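Local coordinates for protein Ribose/Galactose Isomerase (Vibrio parahaemolyticus, PDB 3ONO) that probably interconverts aldose and ketose sugar phosphates, acting as a ribose- or galactose-type sugar-phosphate isomerase, at residues A[15-18]-A[19-22]; A[27-31]-A[32-36]; A[97-100]-A[101-105]; A[126-129]-A[130-134]. One frame throughout, in Å; residues are numbered along the deposited sequence.

The four contacts are local and follow one another in series along the chain, so none nests in or crosses another. Contact 1 leads from the loop after strand 5-8 into helix 18-31. Contact 2 ends that same helix and turns the chain into strand 35-38, completing a beta-alpha-beta unit. Contact 3 starts helix 98-108, between strands 92-94 and 112-116. Contact 4 lies within helix 125-136. That last helix ties the set together: it packs on contact 1 through Met20 and Val21, on contact 2 through Val28, and on contact 3 through Pro98 and Ala101. Contacts 3 and 4 also both meet the second subunit.

Contact 1: A[15-18]-A[19-22]; sequences AAKN and AMVA
Ala22 N donates to Asn18 O at 2.8 Å, and the bond is nearly straight, with an N-H...O angle of 170°. One residue earlier, Val21 N donates to Lys17 O at 3.0 Å. Both are i to i+4 bonds of the first turns of helix 18-31. Two waters serve amides that precede them. Water 2 takes a bond from Met20 N at 3.0 Å and gives one to Ala16 O at 2.7 Å. It therefore links a carbonyl of the incoming loop to an amide of the helix. Water 1 accepts from Ala19 N and probably makes the same kind of link to Ala15 O, 3.0 Å away.

Carbon atoms pack around the Lys17 and Asn18 carbonyls. Val21 CG2 comes within 3.4 Å of Lys17 O. This methyl is placed beside its own backbone N, with CG1 anti to that N (chi1 176°). Ala22 CB touches Asn18 O at 3.3 Å. Met20 is selenomethionine, and its chain bends at chi2 and chi3. The bends bring CE back alongside Lys17, where it meets Lys17 CB at 4.0 Å. Lys17 itself runs extended beyond CG, and its NZ bonds to Phe117 O. Phe121 packs on Lys17 and Met20, and Leu8 of strand 5-8 packs on Asn18, Val21 and Ala22.

The chemistry is that of a helix beginning next to solvent. Water binds the Ala19 and Met20 amides, while direct i to i+4 backbone bonds serve Val21 and Ala22.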
loop_
_atom_site.group_PDB
_atom_site.type_symbol
_atom_site.label_atom_id
_atom_site.label_comp_id
_atom_site.label_asym_id
_atom_site.label_seq_id
_atom_site.Cartn_x
_atom_site.Cartn_y
_atom_site.Cartn_z
ATOM N N ALA A 15 7.613 -20.202 -8.086
ATOM C CA ALA A 15 6.929 -21.372 -8.635
ATOM C C ALA A 15 6.109 -22.137 -7.610
ATOM O O ALA A 15 5.101 -22.739 -7.970
ATOM C CB ALA A 15 7.931 -22.312 -9.314
ATOM N N ALA A 16 6.538 -22.120 -6.351
ATOM C CA ALA A 16 5.793 -22.815 -5.280
ATOM C C ALA A 16 4.394 -22.254 -5.162
ATOM O O ALA A 16 3.482 -22.941 -4.712
ATOM C CB ALA A 16 6.510 -22.695 -3.947
ATOM N N LYS A 17 4.227 -20.992 -5.553
ATOM C CA LYS A 17 2.948 -20.311 -5.420
ATOM C C LYS A 17 2.043 -20.456 -6.628
ATOM O O LYS A 17 0.916 -19.940 -6.619
ATOM C CB LYS A 17 3.164 -18.829 -5.109
ATOM C CG LYS A 17 3.589 -18.602 -3.674
ATOM C CD LYS A 17 4.008 -17.167 -3.372
ATOM C CE LYS A 17 4.273 -17.025 -1.875
ATOM N NZ LYS A 17 4.870 -15.705 -1.518
ATOM N N ASN A 18 2.521 -21.137 -7.670
ATOM C CA ASN A 18 1.707 -21.263 -8.874
ATOM C C ASN A 18 0.365 -21.956 -8.636
ATOM O O ASN A 18 -0.653 -21.519 -9.174
ATOM C CB ASN A 18 2.460 -21.936 -10.024
ATOM C CG ASN A 18 1.574 -22.160 -11.229
ATOM O OD1 ASN A 18 1.100 -23.279 -11.479
ATOM N ND2 ASN A 18 1.320 -21.091 -11.973
ATOM N N ALA A 19 0.347 -23.024 -7.840
ATOM C CA ALA A 19 -0.919 -23.714 -7.573
ATOM C C ALA A 19 -1.966 -22.763 -6.981
ATOM O O ALA A 19 -3.128 -22.758 -7.405
ATOM C CB ALA A 19 -0.710 -24.931 -6.653
HETATM N N MSE A 20 -1.553 -21.965 -6.000
HETATM C CA MSE A 20 -2.438 -20.966 -5.413
HETATM C C MSE A 20 -2.912 -19.976 -6.477
HETATM O O MSE A 20 -4.104 -19.707 -6.599
HETATM C CB MSE A 20 -1.745 -20.232 -4.254
HETATM C CG MSE A 20 -2.607 -19.179 -3.575
HETATM SE SE MSE A 20 -2.295 -17.424 -4.391
HETATM C CE MSE A 20 -0.362 -17.337 -4.130
ATOM N N VAL A 21 -1.988 -19.421 -7.257
ATOM C CA VAL A 21 -2.399 -18.377 -8.183
ATOM C C VAL A 21 -3.300 -18.936 -9.282
ATOM O O VAL A 21 -4.327 -18.344 -9.614
ATOM C CB VAL A 21 -1.189 -17.651 -8.825
ATOM C CG1 VAL A 21 -1.676 -16.642 -9.844
ATOM C CG2 VAL A 21 -0.355 -16.971 -7.756
ATOM N N ALA A 22 -2.929 -20.088 -9.822
ATOM C CA ALA A 22 -3.744 -20.745 -10.837
ATOM C C ALA A 22 -5.126 -21.062 -10.282
ATOM O O ALA A 22 -6.144 -20.903 -10.967
ATOM C CB ALA A 22 -3.057 -22.018 -11.316
HETATM O O HOH W 1 2.856 -24.617 -7.279
HETATM O O HOH W 2 0.846 -22.652 -4.287
#

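Contact 2: A[27-31]-A[32-36]; sequences SVAGG and LGHDV
A Schellman motif ends helix 18-31 here, with Gly33 as its C-prime residue. His34 N reaches back to Ala29 O at 3.0 Å, and Gly33 N donates to Gly30 O at 2.9 Å. Gly33 N comes from above the Gly30 carbonyl plane, 63° out of it. Positive phi (93°) at Gly33 lets the chain reverse. Leu32 N makes only weak bonds, one to Val28 O and one to Ala29 O. Water 3 donates a hydrogen bond to Gly30 O and another to His34 O, bridging the helix end and the outgoing chain.

This turn belongs to the beta-alpha-beta unit of strand 5-8, helix 18-31 and strand 35-38. The His34 ring lies near Ala29: its CD2 is 3.4 Å from Ala29 O, approached obliquely. Both ring nitrogens are bonded outside the turn, NE2 to Phe137 O and ND1 to Met4 N. Ala29 CB also meets Val36 CG2 at 3.9 Å, so Val36 of strand 35-38 packs back on the helix. Leu32 CD1 lies alongside Val28 CG1 at 4.1 Å. Leu32 CG sits 3.4 Å from Val28 O.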
loop_
_atom_site.group_PDB
_atom_site.type_symbol
_atom_site.label_atom_id
_atom_site.label_comp_id
_atom_site.label_asym_id
_atom_site.label_seq_id
_atom_site.Cartn_x
_atom_site.Cartn_y
_atom_site.Cartn_z
ATOM N N SER A 27 -10.646 -20.019 -10.754
ATOM C CA SER A 27 -11.880 -19.721 -10.037
ATOM C C SER A 27 -12.519 -18.427 -10.540
ATOM O O SER A 27 -13.683 -18.411 -10.953
ATOM C CB SER A 27 -11.613 -19.641 -8.531
ATOM O OG SER A 27 -12.777 -19.256 -7.827
ATOM N N VAL A 28 -11.755 -17.338 -10.512
ATOM C CA VAL A 28 -12.300 -16.029 -10.863
ATOM C C VAL A 28 -12.539 -15.873 -12.360
ATOM O O VAL A 28 -13.664 -15.626 -12.794
ATOM C CB VAL A 28 -11.387 -14.881 -10.382
ATOM C CG1 VAL A 28 -11.939 -13.545 -10.859
ATOM C CG2 VAL A 28 -11.271 -14.921 -8.872
ATOM N N ALA A 29 -11.477 -16.014 -13.150
ATOM C CA ALA A 29 -11.577 -15.753 -14.572
ATOM C C ALA A 29 -12.384 -16.838 -15.261
ATOM O O ALA A 29 -13.148 -16.561 -16.182
ATOM C CB ALA A 29 -10.174 -15.614 -15.213
ATOM N N GLY A 30 -12.223 -18.076 -14.811
ATOM C CA GLY A 30 -13.017 -19.165 -15.356
ATOM C C GLY A 30 -14.499 -18.932 -15.094
ATOM O O GLY A 30 -15.341 -19.108 -15.977
ATOM N N GLY A 31 -14.817 -18.511 -13.876
ATOM C CA GLY A 31 -16.199 -18.257 -13.509
ATOM C C GLY A 31 -16.807 -17.148 -14.343
ATOM O O GLY A 31 -18.013 -17.109 -14.555
ATOM N N LEU A 32 -15.965 -16.240 -14.823
ATOM C CA LEU A 32 -16.428 -15.130 -15.644
ATOM C C LEU A 32 -16.463 -15.475 -17.136
ATOM O O LEU A 32 -16.719 -14.604 -17.971
ATOM C CB LEU A 32 -15.544 -13.904 -15.415
ATOM C CG LEU A 32 -15.690 -13.219 -14.070
ATOM C CD1 LEU A 32 -14.484 -12.345 -13.773
ATOM C CD2 LEU A 32 -16.974 -12.402 -14.062
ATOM N N GLY A 33 -16.190 -16.736 -17.474
ATOM C CA GLY A 33 -16.309 -17.196 -18.849
ATOM C C GLY A 33 -15.049 -17.135 -19.692
ATOM O O GLY A 33 -15.085 -17.377 -20.901
ATOM N N HIS A 34 -13.926 -16.815 -19.065
ATOM C CA HIS A 34 -12.660 -16.748 -19.787
ATOM C C HIS A 34 -12.012 -18.129 -19.874
ATOM O O HIS A 34 -12.323 -19.022 -19.082
ATOM C CB HIS A 34 -11.707 -15.761 -19.104
ATOM C CG HIS A 34 -12.269 -14.383 -18.946
ATOM N ND1 HIS A 34 -12.516 -13.552 -20.019
ATOM C CD2 HIS A 34 -12.608 -13.678 -17.838
ATOM C CE1 HIS A 34 -12.996 -12.401 -19.581
ATOM N NE2 HIS A 34 -13.060 -12.450 -18.260
ATOM N N ASP A 35 -11.088 -18.283 -20.821
ATOM C CA ASP A 35 -10.378 -19.538 -21.049
ATOM C C ASP A 35 -8.948 -19.403 -20.519
ATOM O O ASP A 35 -8.149 -18.650 -21.071
ATOM C CB ASP A 35 -10.371 -19.840 -22.554
ATOM C CG ASP A 35 -9.997 -21.276 -22.873
ATOM O OD1 ASP A 35 -9.886 -22.096 -21.939
ATOM O OD2 ASP A 35 -9.833 -21.586 -24.077
ATOM N N VAL A 36 -8.626 -20.130 -19.454
ATOM C CA VAL A 36 -7.366 -19.924 -18.748
ATOM C C VAL A 36 -6.341 -21.009 -19.050
ATOM O O VAL A 36 -6.665 -22.197 -19.020
ATOM C CB VAL A 36 -7.628 -19.871 -17.235
ATOM C CG1 VAL A 36 -6.325 -19.761 -16.446
ATOM C CG2 VAL A 36 -8.598 -18.724 -16.901
HETATM O O HOH W 3 -14.844 -20.382 -18.578
#

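Contact 3: A[97-100]-A[101-105]; sequences EPSD and AFLFN
Phe104 N donates to Asp100 O at 2.8 Å, and Leu103 N to Ser99 O at 3.1 Å. These are the sounder backbone bonds between the two segments. Pro98 O takes two weak ones, from Ala101 N and from Phe102 N. The longer of these, from Phe102 N, is 3.5 Å.

Side-chain bonds close the start of the helix. Glu97 is the N-cap. Its OE1 accepts from Ser99 N at 3.0 Å, with the donor above the carboxylate plane. Ser99 has two conformers; in the one given, its OG donates to Glu97 OE2 at 2.7 Å from the syn side, somewhat out of the carboxylate plane. In return, Asp100 OD2 accepts from Glu97 N at 3.1 Å, and also from Leu96 N. Glu97 and Asp100 so form a capping box at the point where strand 92-94 passes into the helix of its beta-alpha-beta unit. The carboxylates also reach another chain: Glu97 OE2 and Asp100 OD1 both make salt bridges to Lys119 NZ of the third subunit. Its positive charge would probably offset the negative charge of the two acids.

Packing follows the same turns. Leu103 folds over the Ser99 carbonyl, with CG 3.3 Å from Ser99 O. Its CG stands beside the backbone N (chi1 -67°), which turns the branch back toward Ser99. Phe104 CB lies 3.2 Å from Asp100 O. Farther out, Phe104 packs on Met82 of the third subunit, Phe102 on Leu127 of the second subunit, and Pro98 on Asn128 and Tyr131 of its own chain.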
loop_
_atom_site.group_PDB
_atom_site.type_symbol
_atom_site.label_atom_id
_atom_site.label_comp_id
_atom_site.label_asym_id
_atom_site.label_seq_id
_atom_site.Cartn_x
_atom_site.Cartn_y
_atom_site.Cartn_z
ATOM N N GLU A 97 -2.655 -4.082 -6.351
ATOM C CA GLU A 97 -3.894 -4.045 -5.557
ATOM C C GLU A 97 -5.012 -3.863 -6.584
ATOM O O GLU A 97 -4.748 -3.452 -7.716
ATOM C CB GLU A 97 -3.830 -2.944 -4.503
ATOM C CG GLU A 97 -3.624 -1.547 -5.057
ATOM C CD GLU A 97 -4.956 -0.862 -5.290
ATOM O OE1 GLU A 97 -5.995 -1.506 -5.027
ATOM O OE2 GLU A 97 -4.976 0.307 -5.717
ATOM N N PRO A 98 -6.242 -4.229 -6.236
ATOM C CA PRO A 98 -7.330 -4.311 -7.220
ATOM C C PRO A 98 -7.569 -3.079 -8.094
ATOM O O PRO A 98 -7.848 -3.241 -9.282
ATOM C CB PRO A 98 -8.564 -4.575 -6.358
ATOM C CG PRO A 98 -8.012 -5.275 -5.167
ATOM C CD PRO A 98 -6.661 -4.712 -4.902
ATOM N N SER A 99 -7.486 -1.871 -7.549
ATOM C CA SER A 99 -7.784 -0.721 -8.406
ATOM C C SER A 99 -6.694 -0.473 -9.468
ATOM O O SER A 99 -6.933 0.226 -10.459
ATOM C CB SER A 99 -8.069 0.544 -7.590
ATOM O OG SER A 99 -6.880 1.250 -7.306
ATOM N N ASP A 100 -5.503 -1.038 -9.273
ATOM C CA ASP A 100 -4.491 -1.007 -10.350
ATOM C C ASP A 100 -5.001 -1.675 -11.620
ATOM O O ASP A 100 -4.718 -1.224 -12.734
ATOM C CB ASP A 100 -3.202 -1.748 -9.948
ATOM C CG ASP A 100 -2.430 -1.046 -8.825
ATOM O OD1 ASP A 100 -2.587 0.178 -8.647
ATOM O OD2 ASP A 100 -1.624 -1.729 -8.139
ATOM N N ALA A 101 -5.684 -2.806 -11.450
ATOM C CA ALA A 101 -6.143 -3.611 -12.573
ATOM C C ALA A 101 -7.222 -2.857 -13.345
ATOM O O ALA A 101 -7.200 -2.799 -14.587
ATOM C CB ALA A 101 -6.700 -4.946 -12.075
ATOM N N PHE A 102 -8.171 -2.295 -12.608
ATOM C CA PHE A 102 -9.218 -1.510 -13.245
ATOM C C PHE A 102 -8.647 -0.326 -14.032
ATOM O O PHE A 102 -8.951 -0.163 -15.219
ATOM C CB PHE A 102 -10.233 -1.010 -12.240
ATOM C CG PHE A 102 -11.307 -0.181 -12.869
ATOM C CD1 PHE A 102 -12.301 -0.783 -13.622
ATOM C CD2 PHE A 102 -11.278 1.193 -12.771
ATOM C CE1 PHE A 102 -13.273 -0.018 -14.231
ATOM C CE2 PHE A 102 -12.260 1.966 -13.375
ATOM C CZ PHE A 102 -13.247 1.365 -14.099
ATOM N N LEU A 103 -7.822 0.487 -13.377
ATOM C CA LEU A 103 -7.224 1.656 -14.032
ATOM C C LEU A 103 -6.351 1.246 -15.216
ATOM O O LEU A 103 -6.363 1.898 -16.260
ATOM C CB LEU A 103 -6.382 2.468 -13.050
ATOM C CG LEU A 103 -7.194 3.142 -11.944
ATOM C CD1 LEU A 103 -6.267 3.777 -10.930
ATOM C CD2 LEU A 103 -8.152 4.175 -12.582
ATOM N N PHE A 104 -5.571 0.183 -15.057
ATOM C CA PHE A 104 -4.753 -0.279 -16.172
ATOM C C PHE A 104 -5.635 -0.574 -17.386
ATOM O O PHE A 104 -5.351 -0.131 -18.498
ATOM C CB PHE A 104 -3.972 -1.532 -15.786
ATOM C CG PHE A 104 -3.159 -2.128 -16.921
ATOM C CD1 PHE A 104 -2.001 -1.514 -17.366
ATOM C CD2 PHE A 104 -3.557 -3.314 -17.520
ATOM C CE1 PHE A 104 -1.244 -2.083 -18.382
ATOM C CE2 PHE A 104 -2.799 -3.883 -18.552
ATOM C CZ PHE A 104 -1.647 -3.254 -18.971
ATOM N N ASN A 105 -6.709 -1.319 -17.172
ATOM C CA ASN A 105 -7.589 -1.676 -18.289
ATOM C C ASN A 105 -8.212 -0.456 -18.942
ATOM O O ASN A 105 -8.353 -0.406 -20.168
ATOM C CB ASN A 105 -8.720 -2.576 -17.816
ATOM C CG ASN A 105 -8.290 -4.015 -17.640
ATOM O OD1 ASN A 105 -7.284 -4.449 -18.182
ATOM N ND2 ASN A 105 -9.095 -4.774 -16.897
#

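Contact 4: A[126-129]-A[130-134]; sequences ELNV and RYIFE
The Tyr131 ring has Leu127 O over one face, 3.1 Å above its plane and offset toward the rim. In the same way, the Phe133 ring has Val129 O over one face. The Arg130 guanidinium carries Leu127 CD2 on a face, 3.5 Å from Arg130 NH1. All three are i to i+3 or i+4 neighbours within helix 125-136. Both rings have CG beside the backbone N (chi1 -62° for Tyr131), which lays them back over the preceding turn.

The regular i to i+4 bonds hold this part of the helix. Ile132 N donates to Asn128 O at 2.8 Å and Tyr131 N to Leu127 O at 2.9 Å. Arg130 N to Glu126 O and Phe133 N to Val129 O complete the set.

The polar ends find partners outside the segments. Arg130 NE forms a salt bridge with Glu24, Asn128 ND2 bonds to Leu96 O, and Glu126 OE1 bonds to Tyr145 OH of the second subunit. Lys135 of the second subunit makes a cation-pi contact with Tyr131. Ile132 CD1 touches Asn128 ND2 at 3.5 Å. Val129 and Phe133 lie side by side, and Val129 CG1 presses on Phe133 CE2 at 3.4 Å.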
loop_
_atom_site.group_PDB
_atom_site.type_symbol
_atom_site.label_atom_id
_atom_site.label_comp_id
_atom_site.label_asym_id
_atom_site.label_seq_id
_atom_site.Cartn_x
_atom_site.Cartn_y
_atom_site.Cartn_z
ATOM N N GLU A 126 -3.341 -14.267 -0.789
ATOM C CA GLU A 126 -4.141 -14.893 -1.829
ATOM C C GLU A 126 -5.455 -14.135 -2.080
ATOM O O GLU A 126 -5.999 -14.208 -3.181
ATOM C CB GLU A 126 -4.424 -16.368 -1.496
ATOM C CG GLU A 126 -5.412 -16.611 -0.358
ATOM C CD GLU A 126 -4.788 -16.436 1.008
ATOM O OE1 GLU A 126 -5.491 -16.617 2.023
ATOM O OE2 GLU A 126 -3.583 -16.133 1.076
ATOM N N LEU A 127 -5.972 -13.464 -1.047
ATOM C CA LEU A 127 -7.180 -12.647 -1.171
ATOM C C LEU A 127 -6.947 -11.505 -2.163
ATOM O O LEU A 127 -7.758 -11.264 -3.053
ATOM C CB LEU A 127 -7.570 -12.066 0.180
ATOM C CG LEU A 127 -8.006 -13.169 1.143
ATOM C CD1 LEU A 127 -8.469 -12.544 2.433
ATOM C CD2 LEU A 127 -9.103 -13.991 0.497
ATOM N N ASN A 128 -5.836 -10.804 -1.988
ATOM C CA ASN A 128 -5.483 -9.713 -2.890
ATOM C C ASN A 128 -5.338 -10.221 -4.338
ATOM O O ASN A 128 -5.793 -9.568 -5.281
ATOM C CB ASN A 128 -4.212 -9.031 -2.392
ATOM C CG ASN A 128 -3.870 -7.792 -3.183
ATOM O OD1 ASN A 128 -4.659 -6.849 -3.239
ATOM N ND2 ASN A 128 -2.676 -7.777 -3.784
ATOM N N VAL A 129 -4.726 -11.391 -4.520
ATOM C CA VAL A 129 -4.622 -11.968 -5.872
ATOM C C VAL A 129 -6.020 -12.183 -6.446
ATOM O O VAL A 129 -6.314 -11.809 -7.584
ATOM C CB VAL A 129 -3.892 -13.315 -5.840
ATOM C CG1 VAL A 129 -3.966 -14.022 -7.205
ATOM C CG2 VAL A 129 -2.448 -13.128 -5.383
ATOM N N ARG A 130 -6.898 -12.799 -5.650
ATOM C CA ARG A 130 -8.273 -13.015 -6.086
ATOM C C ARG A 130 -8.954 -11.716 -6.516
ATOM O O ARG A 130 -9.588 -11.647 -7.574
ATOM C CB ARG A 130 -9.090 -13.666 -4.952
ATOM C CG ARG A 130 -10.520 -13.983 -5.340
ATOM C CD ARG A 130 -11.297 -14.579 -4.133
ATOM N NE ARG A 130 -10.585 -15.733 -3.589
ATOM C CZ ARG A 130 -10.685 -16.191 -2.337
ATOM N NH1 ARG A 130 -11.474 -15.592 -1.441
ATOM N NH2 ARG A 130 -9.966 -17.251 -1.976
ATOM N N TYR A 131 -8.834 -10.694 -5.670
ATOM C CA TYR A 131 -9.518 -9.427 -5.885
ATOM C C TYR A 131 -8.948 -8.715 -7.126
ATOM O O TYR A 131 -9.668 -8.055 -7.885
ATOM C CB TYR A 131 -9.354 -8.536 -4.662
ATOM C CG TYR A 131 -9.955 -9.070 -3.368
ATOM C CD1 TYR A 131 -10.760 -10.211 -3.351
ATOM C CD2 TYR A 131 -9.713 -8.424 -2.156
ATOM C CE1 TYR A 131 -11.315 -10.675 -2.141
ATOM C CE2 TYR A 131 -10.254 -8.875 -0.977
ATOM C CZ TYR A 131 -11.036 -10.001 -0.967
ATOM O OH TYR A 131 -11.567 -10.414 0.242
ATOM N N ILE A 132 -7.643 -8.838 -7.313
ATOM C CA ILE A 132 -7.014 -8.313 -8.529
ATOM C C ILE A 132 -7.637 -8.953 -9.764
ATOM O O ILE A 132 -7.959 -8.264 -10.732
ATOM C CB ILE A 132 -5.483 -8.543 -8.518
ATOM C CG1 ILE A 132 -4.796 -7.523 -7.599
ATOM C CG2 ILE A 132 -4.900 -8.526 -9.980
ATOM C CD1 ILE A 132 -3.328 -7.901 -7.258
ATOM N N PHE A 133 -7.830 -10.269 -9.740
ATOM C CA PHE A 133 -8.382 -10.948 -10.899
ATOM C C PHE A 133 -9.835 -10.540 -11.122
ATOM O O PHE A 133 -10.290 -10.407 -12.257
ATOM C CB PHE A 133 -8.257 -12.473 -10.765
ATOM C CG PHE A 133 -6.826 -12.983 -10.812
ATOM C CD1 PHE A 133 -5.818 -12.237 -11.412
ATOM C CD2 PHE A 133 -6.496 -14.211 -10.254
ATOM C CE1 PHE A 133 -4.473 -12.708 -11.455
ATOM C CE2 PHE A 133 -5.182 -14.707 -10.287
ATOM C CZ PHE A 133 -4.148 -13.945 -10.900
ATOM N N GLU A 134 -10.555 -10.337 -10.027
ATOM C CA GLU A 134 -11.935 -9.884 -10.106
ATOM C C GLU A 134 -12.048 -8.572 -10.859
ATOM O O GLU A 134 -12.955 -8.397 -11.665
ATOM C CB GLU A 134 -12.522 -9.721 -8.694
ATOM C CG GLU A 134 -12.662 -11.043 -7.977
ATOM C CD GLU A 134 -13.191 -10.895 -6.538
ATOM O OE1 GLU A 134 -13.368 -9.747 -6.071
ATOM O OE2 GLU A 134 -13.422 -11.936 -5.887
#